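PDB 2H1C: toxin FitB from Neisseria gonorrhoeae, which is the toxin of a type II toxin-antitoxin pair, a PIN-domain protein that joins the antitoxin FitA in a promoter-binding complex and helps limit the speed of bacterial passage across human epithelial cells. Local coordinates for residues L3-V8 / V118-T123; V33-I38 / P69-R74. One frame throughout, in Å; residues are numbered along the deposited sequence.

Contact 1 of 2, residues L3-V8 / V118-T123. With SO4 (sulfate ion), chain D.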
# COMPACT_ATOMS: atom_id res chain seq x y z
N LEU A 3 -10.31 -8.01 -10.47
CA LEU A 3 -9.37 -7.81 -9.36
C LEU A 3 -10.23 -8.12 -8.13
O LEU A 3 -11.17 -7.38 -7.82
CB LEU A 3 -8.88 -6.36 -9.28
CG LEU A 3 -7.79 -6.14 -8.19
CD1 LEU A 3 -6.52 -6.93 -8.57
CD2 LEU A 3 -7.46 -4.65 -8.06
N LEU A 4 -9.94 -9.22 -7.44
CA LEU A 4 -10.74 -9.59 -6.27
C LEU A 4 -10.31 -8.83 -5.02
O LEU A 4 -9.14 -8.88 -4.66
CB LEU A 4 -10.60 -11.08 -5.97
CG LEU A 4 -11.05 -12.15 -6.96
CD1 LEU A 4 -10.75 -13.51 -6.34
CD2 LEU A 4 -12.54 -11.99 -7.26
N ASP A 5 -11.26 -8.17 -4.36
CA ASP A 5 -11.01 -7.40 -3.13
C ASP A 5 -10.99 -8.43 -2.00
O ASP A 5 -11.52 -9.53 -2.13
CB ASP A 5 -12.16 -6.38 -2.94
CG ASP A 5 -11.84 -5.27 -1.93
OD1 ASP A 5 -10.66 -4.99 -1.64
OD2 ASP A 5 -12.81 -4.64 -1.42
N THR A 6 -10.40 -8.07 -0.86
CA THR A 6 -10.29 -8.99 0.26
C THR A 6 -11.60 -9.62 0.74
O THR A 6 -11.64 -10.80 1.07
CB THR A 6 -9.63 -8.29 1.46
OG1 THR A 6 -8.38 -7.75 1.04
CG2 THR A 6 -9.42 -9.26 2.60
N ASN A 7 -12.67 -8.83 0.79
CA ASN A 7 -13.93 -9.36 1.30
C ASN A 7 -14.57 -10.42 0.42
O ASN A 7 -15.40 -11.20 0.90
CB ASN A 7 -14.91 -8.21 1.56
CG ASN A 7 -15.25 -7.43 0.29
OD1 ASN A 7 -15.84 -7.97 -0.65
ND2 ASN A 7 -14.86 -6.16 0.27
N VAL A 8 -14.18 -10.48 -0.85
CA VAL A 8 -14.73 -11.47 -1.76
C VAL A 8 -13.94 -12.78 -1.67
O VAL A 8 -14.52 -13.84 -1.49
CB VAL A 8 -14.75 -10.93 -3.21
CG1 VAL A 8 -15.14 -12.02 -4.19
CG2 VAL A 8 -15.74 -9.77 -3.29
N VAL A 118 -13.24 -4.30 -10.27
CA VAL A 118 -13.06 -4.71 -8.89
C VAL A 118 -14.27 -5.49 -8.38
O VAL A 118 -15.41 -5.04 -8.55
CB VAL A 118 -12.86 -3.49 -7.95
CG1 VAL A 118 -12.77 -3.97 -6.48
CG2 VAL A 118 -11.59 -2.73 -8.33
N ALA A 119 -14.04 -6.67 -7.81
CA ALA A 119 -15.13 -7.46 -7.24
C ALA A 119 -15.06 -7.17 -5.74
O ALA A 119 -14.04 -7.45 -5.10
CB ALA A 119 -14.90 -8.95 -7.51
N THR A 120 -16.14 -6.62 -5.18
CA THR A 120 -16.16 -6.27 -3.76
C THR A 120 -17.57 -6.10 -3.22
O THR A 120 -18.49 -5.81 -3.97
CB THR A 120 -15.44 -4.93 -3.53
OG1 THR A 120 -15.50 -4.59 -2.14
CG2 THR A 120 -16.10 -3.83 -4.34
N ARG A 121 -17.73 -6.29 -1.91
CA ARG A 121 -19.04 -6.14 -1.28
C ARG A 121 -19.34 -4.66 -1.05
O ARG A 121 -20.50 -4.23 -1.09
CB ARG A 121 -19.06 -6.87 0.06
CG ARG A 121 -20.46 -6.97 0.67
CD ARG A 121 -20.45 -7.79 1.95
NE ARG A 121 -21.80 -8.18 2.34
CZ ARG A 121 -22.09 -8.94 3.38
NH1 ARG A 121 -21.11 -9.40 4.15
NH2 ARG A 121 -23.34 -9.26 3.66
N ASP A 122 -18.28 -3.89 -0.81
CA ASP A 122 -18.37 -2.45 -0.56
C ASP A 122 -17.98 -1.65 -1.80
O ASP A 122 -16.82 -1.29 -1.98
CB ASP A 122 -17.44 -2.06 0.59
CG ASP A 122 -17.85 -2.68 1.91
OD1 ASP A 122 -17.04 -2.63 2.86
OD2 ASP A 122 -18.98 -3.21 2.01
N THR A 123 -18.97 -1.36 -2.65
CA THR A 123 -18.75 -0.65 -3.90
C THR A 123 -18.61 0.87 -3.77
O THR A 123 -18.14 1.52 -4.70
CB THR A 123 -19.89 -0.95 -4.88
OG1 THR A 123 -21.13 -0.47 -4.34
CG2 THR A 123 -20.00 -2.46 -5.10
S SO4 D . -23.14 -11.22 6.81
O1 SO4 D . -22.41 -11.23 8.01
O2 SO4 D . -23.73 -9.89 6.50
O3 SO4 D . -24.26 -12.07 6.80
O4 SO4 D . -22.27 -11.39 5.71
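T120 OG1 donates to D5 OD2 over 2.8 Å, reaching the anti lone pair of the carboxylate. The two side chains run side by side in the same direction. In both, the first torsion sets the polar branch anti to the backbone N, D5 CG at chi1 -164° and T120 OG1 at chi1 178°. The same hydroxyl accepts from D122 N, 3.2 Å from OG1, which closes an ST turn and fixes the rotation of T120. N7 ND2 also comes within 2.9 Å of T120 OG1. At its other branch, N7 OD1 accepts from R121 N at 2.8 Å, the donor lying above the amide carbonyl plane; to get there N7 CG takes the crowded position between backbone N and carbonyl carbon.

Next to this polar cluster, toward the strand, the main chains pair in parallel: A119 N donates to L3 O and D5 N to A119 O, the latter nearly along the C=O axis. L4 CD2 meets A119 CB at 3.9 Å on one sheet face, while V8 CG2 comes within 3.4 Å of A119 O; L3 and V118 point to the other face, against helix 102-114. Farther out, the edge of the R121 guanidinium holds a sulfate, probably from the crystallisation liquor, with the sulfur in its plane and NH1 2.8 Å from O4.

D5 and the nearby D104 are both predicted Mg(2+) ligands, so T120 is a plausible second-shell partner that orients the D5 carboxylate. A cluster of acidic residues, to which D5 would contribute, is characteristic of the PIN-domain active site.

Contact 2 of 2, residues V33-I38 / P69-R74. With MG (magnesium ion), chain H.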
# COMPACT_ATOMS: atom_id res chain seq x y z
N VAL A 33 -8.39 -13.66 -13.44
CA VAL A 33 -8.61 -13.13 -12.09
C VAL A 33 -7.28 -12.76 -11.44
O VAL A 33 -6.35 -13.56 -11.41
CB VAL A 33 -9.35 -14.16 -11.22
CG1 VAL A 33 -9.69 -13.54 -9.87
CG2 VAL A 33 -10.63 -14.60 -11.93
N TYR A 34 -7.21 -11.53 -10.92
CA TYR A 34 -5.99 -11.01 -10.29
C TYR A 34 -6.17 -10.63 -8.81
O TYR A 34 -7.29 -10.45 -8.32
CB TYR A 34 -5.53 -9.75 -11.03
CG TYR A 34 -5.14 -9.99 -12.47
CD1 TYR A 34 -6.12 -10.23 -13.45
CD2 TYR A 34 -3.80 -10.06 -12.84
CE1 TYR A 34 -5.76 -10.53 -14.76
CE2 TYR A 34 -3.42 -10.37 -14.16
CZ TYR A 34 -4.41 -10.61 -15.11
OH TYR A 34 -4.05 -10.96 -16.39
N LEU A 35 -5.04 -10.50 -8.11
CA LEU A 35 -5.04 -10.06 -6.71
C LEU A 35 -4.01 -8.94 -6.59
O LEU A 35 -2.96 -8.98 -7.23
CB LEU A 35 -4.62 -11.19 -5.77
CG LEU A 35 -5.52 -12.41 -5.56
CD1 LEU A 35 -4.83 -13.38 -4.60
CD2 LEU A 35 -6.86 -11.97 -4.98
N SER A 36 -4.32 -7.93 -5.79
CA SER A 36 -3.36 -6.86 -5.54
C SER A 36 -2.45 -7.37 -4.44
O SER A 36 -2.90 -8.11 -3.55
CB SER A 36 -4.05 -5.59 -5.04
OG SER A 36 -3.12 -4.77 -4.34
N ALA A 37 -1.18 -6.97 -4.47
CA ALA A 37 -0.27 -7.37 -3.42
C ALA A 37 -0.80 -6.86 -2.06
O ALA A 37 -0.52 -7.43 -1.02
CB ALA A 37 1.13 -6.79 -3.70
N ILE A 38 -1.59 -5.78 -2.09
CA ILE A 38 -2.19 -5.21 -0.87
C ILE A 38 -3.18 -6.21 -0.24
O ILE A 38 -3.21 -6.39 0.98
CB ILE A 38 -2.96 -3.88 -1.19
CG1 ILE A 38 -1.96 -2.79 -1.62
CG2 ILE A 38 -3.76 -3.43 0.03
CD1 ILE A 38 -0.99 -2.34 -0.52
N PRO A 69 -0.89 -20.04 -5.10
CA PRO A 69 -0.35 -20.55 -6.37
C PRO A 69 -1.37 -20.39 -7.51
O PRO A 69 -0.99 -20.35 -8.67
CB PRO A 69 -0.07 -22.01 -6.05
CG PRO A 69 0.33 -21.96 -4.60
CD PRO A 69 -0.74 -21.05 -4.03
N LEU A 70 -2.66 -20.33 -7.17
CA LEU A 70 -3.70 -20.15 -8.19
C LEU A 70 -3.52 -18.78 -8.85
O LEU A 70 -4.03 -18.54 -9.94
CB LEU A 70 -5.09 -20.19 -7.56
CG LEU A 70 -5.53 -21.49 -6.89
CD1 LEU A 70 -6.83 -21.25 -6.14
CD2 LEU A 70 -5.68 -22.57 -7.93
N PHE A 71 -2.79 -17.89 -8.17
CA PHE A 71 -2.58 -16.54 -8.69
C PHE A 71 -1.15 -16.24 -9.10
O PHE A 71 -0.77 -15.07 -9.25
CB PHE A 71 -3.09 -15.52 -7.68
CG PHE A 71 -4.56 -15.65 -7.38
CD1 PHE A 71 -5.01 -16.46 -6.35
CD2 PHE A 71 -5.50 -15.00 -8.18
CE1 PHE A 71 -6.38 -16.64 -6.12
CE2 PHE A 71 -6.86 -15.18 -7.96
CZ PHE A 71 -7.31 -15.99 -6.93
N ALA A 72 -0.35 -17.28 -9.30
CA ALA A 72 1.04 -17.12 -9.71
C ALA A 72 1.11 -16.24 -10.97
O ALA A 72 0.41 -16.49 -11.96
CB ALA A 72 1.67 -18.49 -9.98
N GLY A 73 1.93 -15.20 -10.91
CA GLY A 73 2.06 -14.32 -12.05
C GLY A 73 0.95 -13.30 -12.15
O GLY A 73 0.97 -12.47 -13.06
N ARG A 74 -0.02 -13.34 -11.23
CA ARG A 74 -1.14 -12.39 -11.27
C ARG A 74 -1.39 -11.66 -9.93
O ARG A 74 -2.53 -11.28 -9.60
CB ARG A 74 -2.42 -13.09 -11.75
CG ARG A 74 -2.24 -13.84 -13.09
CD ARG A 74 -3.58 -14.23 -13.75
NE ARG A 74 -4.48 -14.85 -12.79
CZ ARG A 74 -4.33 -16.07 -12.30
NH1 ARG A 74 -3.32 -16.83 -12.70
NH2 ARG A 74 -5.15 -16.50 -11.36
MG MG H . -1.52 -3.43 -5.89
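One backbone carbonyl, V33 O, receives two N-H groups of the same guanidinium where a type II beta turn, F71 to R74, feeds into strand 75-76 of the parallel PIN-domain sheet: R74 NE at 2.7 Å, with an N-H...O angle of 159°, and R74 NH2 through a weaker bond. The R74 chain reaches it by bending at chi3, and NH2 turns on to L70 O, also 2.7 Å away and on a lone pair in the carbonyl plane. The guanidinium thus bridges the start of strand 33-36, at V33 O, to the end of the 3-10 segment at L70. R74 closes the turn that starts directly after L70, its N donating to F71 O and G73 at a positive phi, so its side chain folds back onto the carbonyl preceding its own turn. L35 N extends the pairing to R74 O almost straight, at 173°.

Side chains close the joint on both sides of this bond. R74 CD makes a CH-pi contact over one face of the Y34 ring, 4.1 Å from its centroid, while the ring and guanidinium planes stand 79° apart; the guanidinium, with CZ 6.0 Å from that centroid, adds at most a weak attraction. L35 and F71 also cross at about a right angle, and V33 CG1 meets the F71 ring edge in plane. L70 and F71 additionally pack against the bound peptide.

At the far end of the strand, S36 OG caps helix 37-48 by accepting from I38 N and binds a magnesium ion at 2.6 Å. Back at the turn, L35 CD1 makes a CH-pi contact over one face of the F71 ring, 3.5 Å from F71 CD1.

Overall arrangement
From the N terminus the chain runs through strand 2-4 into helix 6-9, then through helix 19-27 to strand 33-36. Helices 37-48 and 53-67 follow before 69-74 returns beside 33-38, so contact 2 closes a largely helical loop of 30 intervening residues. Only after strand 75-76 and helices 80-94 and 102-114 does strand 117-119 reach 3-8; contact 1 thus closes a loop of 109 residues within which contact 2 is wholly nested. Contact 1 pairs strand 2-4 with 117-119, while contact 2 sets 33-36 beside the lead-in to 75-76. L4 N lies 3.0 Å from Y34 O, a probable hydrogen bond, joining both contacts across the parallel sheet.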